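Local atomic coordinates of CurD (Moorea producens 3L, PDB entry 5KP7), a protein that probably catalyses a hydroxymethylglutaryl-CoA synthase-type condensation and binds 4'-phosphopantetheine, as a member of the thiolase-like superfamily. Residues Q209-C214 with P342-M347; L380-S385 with W419-G424; S398-V401 with N407-L410. The protein carries 3 engineered substitutions. One frame throughout, in Å; residues are numbered along the deposited sequence.

How the contacts relate
Contact 1 lies on the other side of the chain's centre from contacts 2 and 3, in the large nine-stranded sheet, and precedes both in the chain. Its centre is 35 Å from that of contact 2 and 43 Å from that of contact 3, and the nearest atoms remain about 17 Å and about 30 Å apart. Contacts 2 and 3 are neighbours, with centres 21 Å apart and nearest atoms about 8 Å apart. Contact 3 is nested within the loop that contact 2 closes. All three lie away from the pocket that holds 4'-phosphopantetheine: contact 1 ties two strands of the large sheet near its surface, while contacts 2 and 3 join peripheral helices, turns and short strands.

Contact 1: Q209-C214 with P342-M347; sequences QIDVGC and PRRIGM
The R344 guanidinium meets the D211 carboxylate along an edge, not over a face: the carbon CG of D211 lies in the guanidinium plane, and the two flat groups are turned 34° against each other. The grip is side-on and double. R344 NE reaches D211 OD2 at 2.8 Å, and R344 NH2 reaches D211 OD1 at 2.9 Å in an almost straight bond (173°). Both oxygens are met on their syn side, although the nitrogens stand somewhat out of the carboxylate plane. R344 starts out extended and then bends at chi3 (-77°), which brings NE round to the acid.

These residues sit on strands 208-219 and 343-351 of the large mixed sheet, with strand 355-363 running antiparallel between them. The salt bridge therefore spans a whole strand, consistent with CA atoms of D211 and R344 that are 9.2 Å apart. An arginine is long enough for this, where a short side chain would not be. The strand crossed contributes as well, since S360 hydrogen-bonds D211 OD2. I345 and M347 pack on helix 325-336, as expected of a thiolase-like layer of sheet against helices.

An alanine in place of R344 removes both N-H donors, and the D211 carboxylate would probably be left without its counter-charge and freer to turn, held through S360 alone among the partners described. Beyond the bridge, R344 NH1 pairs with a bound sulfate, probably from the crystallisation liquor. Past D211 the chain makes a type II turn to C214, where G213 readily takes the positive phi needed.

Contact 2: L380-S385 with W419-G424; sequences LADRYS and WKKIAG
K421 NZ is held by three oxygens: the D382 carbonyl O at 2.9 Å, the D382 carboxylate OD1 at 3.1 Å in a salt bridge, and water 1 at 3.0 Å. The ammonium group lies above the planes of both D382 groups, 52° out of the carboxylate plane, so one residue clasps it with backbone and side chain together. Nearer the backbone, K421 CG touches the edge of the Y384 ring at CD2 (4.2 Å), with the two side chains crossing at about a right angle. A bend at chi2 (-79°) turns the lysine chain past this edge toward D382.

One shell out, water 1 donates to the carbonyls of A381 and R383, the latter at 2.9 Å between the water and R383 O, and so ties the lysine to the same turn. R383 braces that turn: its NE bonds L380 O at 2.9 Å, L380 CD2 covers one face of its guanidinium, and its NH1 and NH2 reach the carbonyls of G37 and Q317. Y384 is positioned by its OH, which bonds E390, and by backbone pairing with A39 and Q41.

A long, flexible lysine from the last turn of helix 416-422 is thus held at the turn that joins helix 376-381 to strand 384-385, the edge strand of the small mixed sheet with 40-43 and 65-67.

Contact 3: S398-V401 with N407-L410; sequences SSAV and NVTL
V408 points its side chain at A400 and V401, and each of its carbons can be followed in turn. CB already lies 3.7 Å from the carbonyl O of A400. CG1, which chi1 (60°) places between the backbone N and the carbonyl carbon, reaches across to V401 CG1 at 4.1 Å. CG2, set anti to the backbone N, comes closer to A400, 3.6 Å from its O, and also faces its methyl CB at 4.3 Å. The isopropyl group thus straddles the A400 carbonyl and presents one methyl to each neighbouring residue. A beta-branched valine, with two methyls close to the main chain, fits such a short span well.

V408 and L410 belong to the part of the chain on and just after strand 408-409, an outer strand of the small antiparallel sheet completed by 428-434 and 437-442. Its backbone pairs through V408 with I433 and through L410 with K431. V408 faces the other segment directly, while L410 brings only its far end to V401: L410 CD1 meets V401 CG1 at 3.9 Å, the two side chains crossing at about a right angle. V401 CG1 is therefore shared by two apolar partners, while R171 packs against V401 from outside the pair.

On the other segment, S399 and A400 form a short 3-10 turn after helix 388-397, closed by the V401 N to S398 O bond at 3.2 Å. S398 OG bonds back to L394 O in that helix. The A400 carbonyl does not rest on methyls alone: water 2 donates to A400 O at 2.8 Å, and links it weakly to N407 O.

Contact 1: Q209-C214 with P342-M347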
ATOM      1  N   GLN A 209     -18.869   4.161   6.392  1.00 26.48           N
ATOM      2  CA  GLN A 209     -19.603   3.561   7.489  0.50 27.02           C
ATOM      3  C   GLN A 209     -19.141   2.094   7.630  1.00 26.50           C
ATOM      4  O   GLN A 209     -19.423   1.296   6.756  1.00 26.23           O
ATOM      5  CB  GLN A 209     -21.113   3.689   7.185  0.50 28.32           C
ATOM      6  CG  GLN A 209     -21.620   5.147   7.052  0.50 29.07           C
ATOM      7  CD  GLN A 209     -21.740   5.732   5.624  0.50 29.68           C
ATOM      8  OE1 GLN A 209     -22.154   5.050   4.674  0.50 29.68           O
ATOM      9  NE2 GLN A 209     -21.457   7.058   5.496  0.50 29.98           N
ATOM     10  N   ILE A 210     -18.443   1.769   8.716  1.00 25.82           N
ATOM     11  CA  ILE A 210     -17.904   0.431   8.947  1.00 25.72           C
ATOM     12  C   ILE A 210     -18.991  -0.620   9.205  1.00 26.33           C
ATOM     13  O   ILE A 210     -19.961  -0.358   9.907  1.00 27.33           O
ATOM     14  CB  ILE A 210     -16.865   0.468  10.125  1.00 25.17           C
ATOM     15  CG1 ILE A 210     -15.562   1.139   9.667  1.00 24.79           C
ATOM     16  CG2 ILE A 210     -16.587  -0.906  10.719  1.00 25.31           C
ATOM     17  CD1 ILE A 210     -14.666   0.307   8.763  1.00 24.65           C
ATOM     18  N   ASP A 211     -18.841  -1.790   8.567  1.00 26.39           N
ATOM     19  CA  ASP A 211     -19.624  -2.983   8.890  1.00 26.99           C
ATOM     20  C   ASP A 211     -19.070  -3.599  10.169  1.00 26.83           C
ATOM     21  O   ASP A 211     -18.052  -4.297  10.139  1.00 26.20           O
ATOM     22  CB  ASP A 211     -19.583  -3.999   7.737  1.00 27.13           C
ATOM     23  CG  ASP A 211     -20.293  -3.507   6.460  1.00 27.60           C
ATOM     24  OD1 ASP A 211     -21.380  -2.865   6.533  1.00 28.58           O
ATOM     25  OD2 ASP A 211     -19.785  -3.814   5.345  1.00 27.44           O
ATOM     26  N   VAL A 212     -19.708  -3.311  11.304  1.00 27.60           N
ATOM     27  CA  VAL A 212     -19.132  -3.619  12.624  1.00 27.70           C
ATOM     28  C   VAL A 212     -19.050  -5.145  12.831  1.00 27.95           C
ATOM     29  O   VAL A 212     -20.021  -5.872  12.586  1.00 28.61           O
ATOM     30  CB  VAL A 212     -19.956  -2.938  13.748  1.00 28.57           C
ATOM     31  CG1 VAL A 212     -19.530  -3.414  15.141  1.00 28.77           C
ATOM     32  CG2 VAL A 212     -19.847  -1.418  13.627  1.00 28.63           C
ATOM     33  N   GLY A 213     -17.870  -5.617  13.250  1.00 27.56           N
ATOM     34  CA  GLY A 213     -17.645  -7.038  13.483  1.00 27.91           C
ATOM     35  C   GLY A 213     -17.489  -7.896  12.231  1.00 28.06           C
ATOM     36  O   GLY A 213     -17.346  -9.111  12.339  1.00 29.06           O
ATOM     37  N   CYS A 214     -17.494  -7.288  11.048  1.00 27.50           N
ATOM     38  CA  CYS A 214     -17.309  -8.016   9.808  1.00 27.35           C
ATOM     39  C   CYS A 214     -15.829  -7.941   9.514  1.00 26.18           C
ATOM     40  O   CYS A 214     -15.374  -7.063   8.767  1.00 25.30           O
ATOM     41  CB  CYS A 214     -18.168  -7.409   8.707  1.00 27.68           C
ATOM     42  SG  CYS A 214     -19.937  -7.474   9.132  1.00 29.19           S
ATOM     43  N   PRO A 342     -25.985   3.969  -2.439  1.00 33.70           N
ATOM     44  CA  PRO A 342     -24.910   3.511  -1.533  1.00 32.48           C
ATOM     45  C   PRO A 342     -24.242   2.224  -1.995  1.00 31.73           C
ATOM     46  O   PRO A 342     -24.911   1.354  -2.582  1.00 32.46           O
ATOM     47  CB  PRO A 342     -25.632   3.305  -0.191  1.00 32.79           C
ATOM     48  CG  PRO A 342     -26.805   4.241  -0.260  1.00 33.92           C
ATOM     49  CD  PRO A 342     -27.243   4.201  -1.701  1.00 34.48           C
ATOM     50  N   ARG A 343     -22.933   2.124  -1.750  1.00 30.11           N
ATOM     51  CA  ARG A 343     -22.124   0.995  -2.219  1.00 29.50           C
ATOM     52  C   ARG A 343     -21.319   0.404  -1.074  1.00 28.42           C
ATOM     53  O   ARG A 343     -20.875   1.126  -0.181  1.00 27.85           O
ATOM     54  CB  ARG A 343     -21.134   1.444  -3.296  1.00 29.46           C
ATOM     55  CG  ARG A 343     -21.734   2.224  -4.451  1.00 30.53           C
ATOM     56  CD  ARG A 343     -22.627   1.363  -5.343  1.00 31.59           C
ATOM     57  NE  ARG A 343     -22.972   2.112  -6.551  1.00 32.63           N
ATOM     58  CZ  ARG A 343     -23.907   1.762  -7.436  1.00 33.93           C
ATOM     59  NH1 ARG A 343     -24.647   0.651  -7.268  1.00 34.98           N
ATOM     60  NH2 ARG A 343     -24.137   2.548  -8.495  1.00 34.23           N
ATOM     61  N   ARG A 344     -21.120  -0.912  -1.133  1.00 27.82           N
ATOM     62  CA  ARG A 344     -20.289  -1.612  -0.166  1.00 27.11           C
ATOM     63  C   ARG A 344     -18.947  -1.925  -0.792  1.00 26.31           C
ATOM     64  O   ARG A 344     -18.859  -2.386  -1.941  1.00 26.19           O
ATOM     65  CB  ARG A 344     -20.978  -2.877   0.348  1.00 27.52           C
ATOM     66  CG  ARG A 344     -20.079  -3.736   1.246  1.00 27.22           C
ATOM     67  CD  ARG A 344     -20.873  -4.745   2.050  1.00 27.91           C
ATOM     68  NE  ARG A 344     -21.560  -4.135   3.195  1.00 28.28           N
ATOM     69  CZ  ARG A 344     -22.868  -3.905   3.306  1.00 29.17           C
ATOM     70  NH1 ARG A 344     -23.733  -4.209   2.331  1.00 29.97           N
ATOM     71  NH2 ARG A 344     -23.333  -3.364   4.416  1.00 29.44           N
ATOM     72  N   ILE A 345     -17.891  -1.601  -0.036  1.00 25.39           N
ATOM     73  CA  ILE A 345     -16.524  -1.807  -0.456  1.00 24.84           C
ATOM     74  C   ILE A 345     -15.867  -2.829   0.450  1.00 24.51           C
ATOM     75  O   ILE A 345     -15.889  -2.677   1.683  1.00 24.21           O
ATOM     76  CB  ILE A 345     -15.723  -0.475  -0.395  1.00 24.45           C
ATOM     77  CG1 ILE A 345     -16.440   0.649  -1.206  1.00 25.33           C
ATOM     78  CG2 ILE A 345     -14.301  -0.695  -0.894  1.00 23.87           C
ATOM     79  CD1 ILE A 345     -15.727   2.008  -1.124  1.00 25.29           C
ATOM     80  N   GLY A 346     -15.273  -3.852  -0.159  1.00 24.62           N
ATOM     81  CA  GLY A 346     -14.446  -4.811   0.573  1.00 24.46           C
ATOM     82  C   GLY A 346     -13.004  -4.360   0.560  1.00 24.33           C
ATOM     83  O   GLY A 346     -12.493  -3.903  -0.483  1.00 24.84           O
ATOM     84  N   MET A 347     -12.351  -4.495   1.707  1.00 23.83           N
ATOM     85  CA  MET A 347     -11.018  -3.989   1.941  1.00 23.83           C
ATOM     86  C   MET A 347     -10.083  -5.124   2.356  1.00 22.84           C
ATOM     87  O   MET A 347     -10.377  -5.828   3.325  1.00 22.51           O
ATOM     88  CB  MET A 347     -11.066  -2.981   3.107  1.00 25.01           C
ATOM     89  CG  MET A 347     -12.039  -1.835   2.939  1.00 26.88           C
ATOM     90  SD  MET A 347     -11.298  -0.462   2.089  1.00 29.55           S
ATOM     91  CE  MET A 347     -10.221   0.254   3.352  1.00 27.82           C
TER

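Contact 2: L380-S385 with W419-G424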
ATOM      1  N   LEU A 380      -2.651  15.691  -7.048  1.00 27.77           N
ATOM      2  CA  LEU A 380      -1.621  14.824  -7.614  1.00 27.68           C
ATOM      3  C   LEU A 380      -1.104  15.371  -8.934  1.00 29.03           C
ATOM      4  O   LEU A 380       0.107  15.327  -9.185  1.00 28.33           O
ATOM      5  CB  LEU A 380      -2.144  13.401  -7.771  1.00 27.56           C
ATOM      6  CG  LEU A 380      -2.520  12.692  -6.479  1.00 26.94           C
ATOM      7  CD1 LEU A 380      -3.140  11.346  -6.798  1.00 27.09           C
ATOM      8  CD2 LEU A 380      -1.307  12.538  -5.555  1.00 26.80           C
ATOM      9  N   ALA A 381      -1.999  15.949  -9.747  1.00 30.03           N
ATOM     10  CA  ALA A 381      -1.574  16.498 -11.021  1.00 31.70           C
ATOM     11  C   ALA A 381      -0.641  17.706 -10.872  1.00 32.66           C
ATOM     12  O   ALA A 381       0.107  17.987 -11.808  1.00 33.84           O
ATOM     13  CB  ALA A 381      -2.785  16.866 -11.897  1.00 32.80           C
ATOM     14  N   ASP A 382      -0.693  18.416  -9.739  1.00 32.73           N
ATOM     15  CA  ASP A 382       0.082  19.639  -9.533  1.00 34.57           C
ATOM     16  C   ASP A 382       1.504  19.401  -8.998  1.00 33.51           C
ATOM     17  O   ASP A 382       2.268  20.368  -8.845  1.00 35.05           O
ATOM     18  CB  ASP A 382      -0.696  20.609  -8.613  1.00 36.79           C
ATOM     19  CG  ASP A 382      -0.123  22.045  -8.613  1.00 39.84           C
ATOM     20  OD1 ASP A 382       0.287  22.542  -9.672  1.00 43.05           O
ATOM     21  OD2 ASP A 382      -0.057  22.651  -7.525  1.00 44.04           O
ATOM     22  N   ARG A 383       1.896  18.143  -8.758  1.00 30.83           N
ATOM     23  CA  ARG A 383       3.238  17.862  -8.251  1.00 29.67           C
ATOM     24  C   ARG A 383       4.308  18.128  -9.311  1.00 30.52           C
ATOM     25  O   ARG A 383       4.046  18.040 -10.534  1.00 30.66           O
ATOM     26  CB  ARG A 383       3.337  16.395  -7.791  1.00 28.24           C
ATOM     27  CG  ARG A 383       2.372  16.075  -6.650  1.00 27.12           C
ATOM     28  CD  ARG A 383       2.333  14.592  -6.304  1.00 26.17           C
ATOM     29  NE  ARG A 383       1.886  13.838  -7.472  1.00 26.07           N
ATOM     30  CZ  ARG A 383       1.998  12.519  -7.621  1.00 25.63           C
ATOM     31  NH1 ARG A 383       2.497  11.776  -6.638  1.00 24.71           N
ATOM     32  NH2 ARG A 383       1.625  11.961  -8.780  1.00 25.87           N
ATOM     33  N   TYR A 384       5.523  18.386  -8.829  1.00 30.30           N
ATOM     34  CA  TYR A 384       6.684  18.589  -9.705  1.00 31.25           C
ATOM     35  C   TYR A 384       7.091  17.278 -10.350  1.00 30.98           C
ATOM     36  O   TYR A 384       7.184  16.259  -9.685  1.00 29.64           O
ATOM     37  CB  TYR A 384       7.851  19.134  -8.889  1.00 31.75           C
ATOM     38  CG  TYR A 384       9.033  19.609  -9.700  1.00 32.76           C
ATOM     39  CD1 TYR A 384      10.079  18.739  -9.997  1.00 32.71           C
ATOM     40  CD2 TYR A 384       9.119  20.921 -10.136  1.00 34.01           C
ATOM     41  CE1 TYR A 384      11.179  19.165 -10.720  1.00 34.06           C
ATOM     42  CE2 TYR A 384      10.219  21.355 -10.863  1.00 34.69           C
ATOM     43  CZ  TYR A 384      11.242  20.466 -11.151  1.00 34.58           C
ATOM     44  OH  TYR A 384      12.358  20.882 -11.882  1.00 36.24           O
ATOM     45  N   SER A 385       7.289  17.299 -11.665  1.00 32.09           N
ATOM     46  CA  SER A 385       7.700  16.089 -12.382  1.00 32.48           C
ATOM     47  C   SER A 385       9.221  16.069 -12.490  1.00 32.69           C
ATOM     48  O   SER A 385       9.778  16.866 -13.263  1.00 33.90           O
ATOM     49  CB  SER A 385       7.085  16.062 -13.787  1.00 33.80           C
ATOM     50  OG  SER A 385       7.424  14.836 -14.412  1.00 34.37           O
ATOM     51  N   TRP A 419      10.768  23.994  -5.145  1.00 35.89           N
ATOM     52  CA  TRP A 419      10.347  24.905  -4.100  1.00 36.19           C
ATOM     53  C   TRP A 419       9.219  25.827  -4.557  1.00 39.24           C
ATOM     54  O   TRP A 419       8.271  26.070  -3.804  1.00 38.91           O
ATOM     55  CB  TRP A 419      11.522  25.740  -3.572  1.00 35.19           C
ATOM     56  CG  TRP A 419      11.160  26.446  -2.318  1.00 34.25           C
ATOM     57  CD1 TRP A 419      10.882  27.763  -2.171  1.00 35.19           C
ATOM     58  CD2 TRP A 419      10.967  25.850  -1.041  1.00 32.57           C
ATOM     59  NE1 TRP A 419      10.585  28.048  -0.873  1.00 34.06           N
ATOM     60  CE2 TRP A 419      10.609  26.886  -0.153  1.00 33.06           C
ATOM     61  CE3 TRP A 419      11.088  24.544  -0.552  1.00 31.37           C
ATOM     62  CZ2 TRP A 419      10.373  26.664   1.193  1.00 31.83           C
ATOM     63  CZ3 TRP A 419      10.848  24.318   0.786  1.00 30.38           C
ATOM     64  CH2 TRP A 419      10.494  25.377   1.645  1.00 30.68           C
ATOM     65  N   LYS A 420       9.322  26.310  -5.793  1.00 42.41           N
ATOM     66  CA  LYS A 420       8.300  27.198  -6.358  1.00 46.11           C
ATOM     67  C   LYS A 420       6.907  26.554  -6.331  1.00 47.35           C
ATOM     68  O   LYS A 420       5.921  27.260  -6.149  1.00 49.98           O
ATOM     69  CB  LYS A 420       8.689  27.666  -7.770  1.00 48.03           C
ATOM     70  CG  LYS A 420       8.030  28.966  -8.173  1.00 50.96           C
ATOM     71  CD  LYS A 420       8.558  29.461  -9.505  1.00 53.38           C
ATOM     72  CE  LYS A 420       7.729  30.632 -10.015  1.00 55.93           C
ATOM     73  NZ  LYS A 420       7.997  30.894 -11.447  1.00 58.38           N
ATOM     74  N   LYS A 421       6.834  25.229  -6.475  1.00 47.74           N
ATOM     75  CA  LYS A 421       5.576  24.474  -6.363  1.00 48.51           C
ATOM     76  C   LYS A 421       5.031  24.368  -4.924  1.00 48.98           C
ATOM     77  O   LYS A 421       3.821  24.299  -4.741  1.00 52.69           O
ATOM     78  CB  LYS A 421       5.742  23.050  -6.924  1.00 48.10           C
ATOM     79  CG  LYS A 421       5.874  22.958  -8.438  1.00 49.89           C
ATOM     80  CD  LYS A 421       4.516  23.076  -9.105  1.00 51.12           C
ATOM     81  CE  LYS A 421       4.473  22.360 -10.435  1.00 52.45           C
ATOM     82  NZ  LYS A 421       3.072  22.319 -10.900  1.00 53.92           N
ATOM     83  N   ILE A 422       5.916  24.344  -3.928  1.00 46.28           N
ATOM     84  CA  ILE A 422       5.556  24.198  -2.506  1.00 45.03           C
ATOM     85  C   ILE A 422       5.231  25.549  -1.849  1.00 44.89           C
ATOM     86  O   ILE A 422       4.263  25.660  -1.097  1.00 45.62           O
ATOM     87  CB  ILE A 422       6.719  23.504  -1.734  1.00 43.54           C
ATOM     88  CG1 ILE A 422       6.962  22.109  -2.306  1.00 43.46           C
ATOM     89  CG2 ILE A 422       6.436  23.374  -0.238  1.00 42.85           C
ATOM     90  CD1 ILE A 422       8.191  21.424  -1.739  1.00 41.96           C
ATOM     91  N   ALA A 423       6.046  26.566  -2.123  1.00 45.00           N
ATOM     92  CA  ALA A 423       5.982  27.849  -1.402  1.00 44.52           C
ATOM     93  C   ALA A 423       4.645  28.536  -1.610  1.00 44.82           C
ATOM     94  O   ALA A 423       4.227  28.731  -2.750  1.00 46.70           O
ATOM     95  CB  ALA A 423       7.108  28.783  -1.857  1.00 45.57           C
ATOM     96  N   GLY A 424       4.011  28.951  -0.521  1.00 42.83           N
ATOM     97  CA  GLY A 424       2.743  29.681  -0.587  1.00 43.36           C
ATOM     98  C   GLY A 424       1.527  28.785  -0.489  1.00 42.33           C
ATOM     99  O   GLY A 424       0.410  29.276  -0.514  1.00 43.21           O
TER
HETATM  100  O   HOH W   1       2.685  19.752 -12.389  1.00 56.21           O

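Contact 3: S398-V401 with N407-L410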
ATOM      1  N   SER A 398      19.878  12.706  -0.036  1.00 31.04           N
ATOM      2  CA  SER A 398      19.077  12.108   1.057  1.00 31.68           C
ATOM      3  C   SER A 398      19.847  11.598   2.272  1.00 31.22           C
ATOM      4  O   SER A 398      19.280  11.548   3.374  1.00 30.71           O
ATOM      5  CB  SER A 398      18.176  10.986   0.515  1.00 32.69           C
ATOM      6  OG  SER A 398      17.227  11.481  -0.424  1.00 35.32           O
ATOM      7  N   SER A 399      21.128  11.255   2.107  1.00 32.86           N
ATOM      8  CA  SER A 399      21.976  10.829   3.253  1.00 33.60           C
ATOM      9  C   SER A 399      22.091  11.829   4.399  1.00 32.61           C
ATOM     10  O   SER A 399      22.316  11.448   5.538  1.00 31.22           O
ATOM     11  CB  SER A 399      23.386  10.464   2.792  1.00 35.90           C
ATOM     12  OG  SER A 399      23.297   9.336   1.974  1.00 40.53           O
ATOM     13  N   ALA A 400      21.936  13.105   4.096  1.00 31.88           N
ATOM     14  CA  ALA A 400      22.021  14.124   5.122  1.00 31.68           C
ATOM     15  C   ALA A 400      20.919  14.071   6.177  1.00 29.73           C
ATOM     16  O   ALA A 400      21.098  14.657   7.246  1.00 29.02           O
ATOM     17  CB  ALA A 400      22.042  15.507   4.489  1.00 32.98           C
ATOM     18  N   VAL A 401      19.797  13.392   5.879  1.00 27.74           N
ATOM     19  CA  VAL A 401      18.696  13.232   6.807  1.00 27.90           C
ATOM     20  C   VAL A 401      18.454  11.742   7.073  1.00 27.18           C
ATOM     21  O   VAL A 401      17.327  11.352   7.377  1.00 28.03           O
ATOM     22  CB  VAL A 401      17.389  13.920   6.320  1.00 29.14           C
ATOM     23  CG1 VAL A 401      17.595  15.417   6.291  1.00 30.82           C
ATOM     24  CG2 VAL A 401      16.953  13.462   4.949  1.00 29.50           C
ATOM     25  N   ASN A 407      22.219  16.528  13.857  1.00 24.02           N
ATOM     26  CA  ASN A 407      22.112  17.945  13.435  1.00 24.19           C
ATOM     27  C   ASN A 407      22.137  18.041  11.929  1.00 24.06           C
ATOM     28  O   ASN A 407      23.005  17.458  11.270  1.00 24.65           O
ATOM     29  CB  ASN A 407      23.254  18.770  13.997  1.00 25.20           C
ATOM     30  CG  ASN A 407      23.179  18.918  15.509  1.00 25.66           C
ATOM     31  OD1 ASN A 407      22.340  19.658  16.015  1.00 26.02           O
ATOM     32  ND2 ASN A 407      24.072  18.252  16.228  1.00 25.91           N
ATOM     33  N   VAL A 408      21.173  18.741  11.366  1.00 23.43           N
ATOM     34  CA  VAL A 408      21.199  19.057   9.933  1.00 23.32           C
ATOM     35  C   VAL A 408      20.364  20.320   9.739  1.00 23.56           C
ATOM     36  O   VAL A 408      19.359  20.509  10.426  1.00 23.49           O
ATOM     37  CB  VAL A 408      20.688  17.893   9.036  1.00 23.23           C
ATOM     38  CG1 VAL A 408      19.252  17.522   9.367  1.00 23.08           C
ATOM     39  CG2 VAL A 408      20.857  18.212   7.553  1.00 23.45           C
ATOM     40  N   THR A 409      20.779  21.169   8.796  1.00 23.53           N
ATOM     41  CA  THR A 409      20.007  22.360   8.434  1.00 24.17           C
ATOM     42  C   THR A 409      19.686  22.254   6.968  1.00 24.05           C
ATOM     43  O   THR A 409      20.596  22.251   6.145  1.00 24.82           O
ATOM     44  CB  THR A 409      20.793  23.645   8.711  1.00 25.82           C
ATOM     45  OG1 THR A 409      22.010  23.607   7.967  1.00 29.31           O
ATOM     46  CG2 THR A 409      21.159  23.733  10.157  1.00 25.59           C
ATOM     47  N   LEU A 410      18.412  22.117   6.613  1.00 23.94           N
ATOM     48  CA  LEU A 410      18.061  21.853   5.215  1.00 24.42           C
ATOM     49  C   LEU A 410      18.182  23.089   4.306  1.00 24.83           C
ATOM     50  O   LEU A 410      17.798  24.200   4.679  1.00 25.65           O
ATOM     51  CB  LEU A 410      16.641  21.282   5.088  1.00 24.46           C
ATOM     52  CG  LEU A 410      16.381  19.814   5.434  1.00 24.52           C
ATOM     53  CD1 LEU A 410      17.228  18.921   4.574  1.00 25.31           C
ATOM     54  CD2 LEU A 410      16.605  19.537   6.922  1.00 24.13           C
TER
HETATM   55  O   HOH W   2      23.499  15.747   8.281  1.00 50.01           O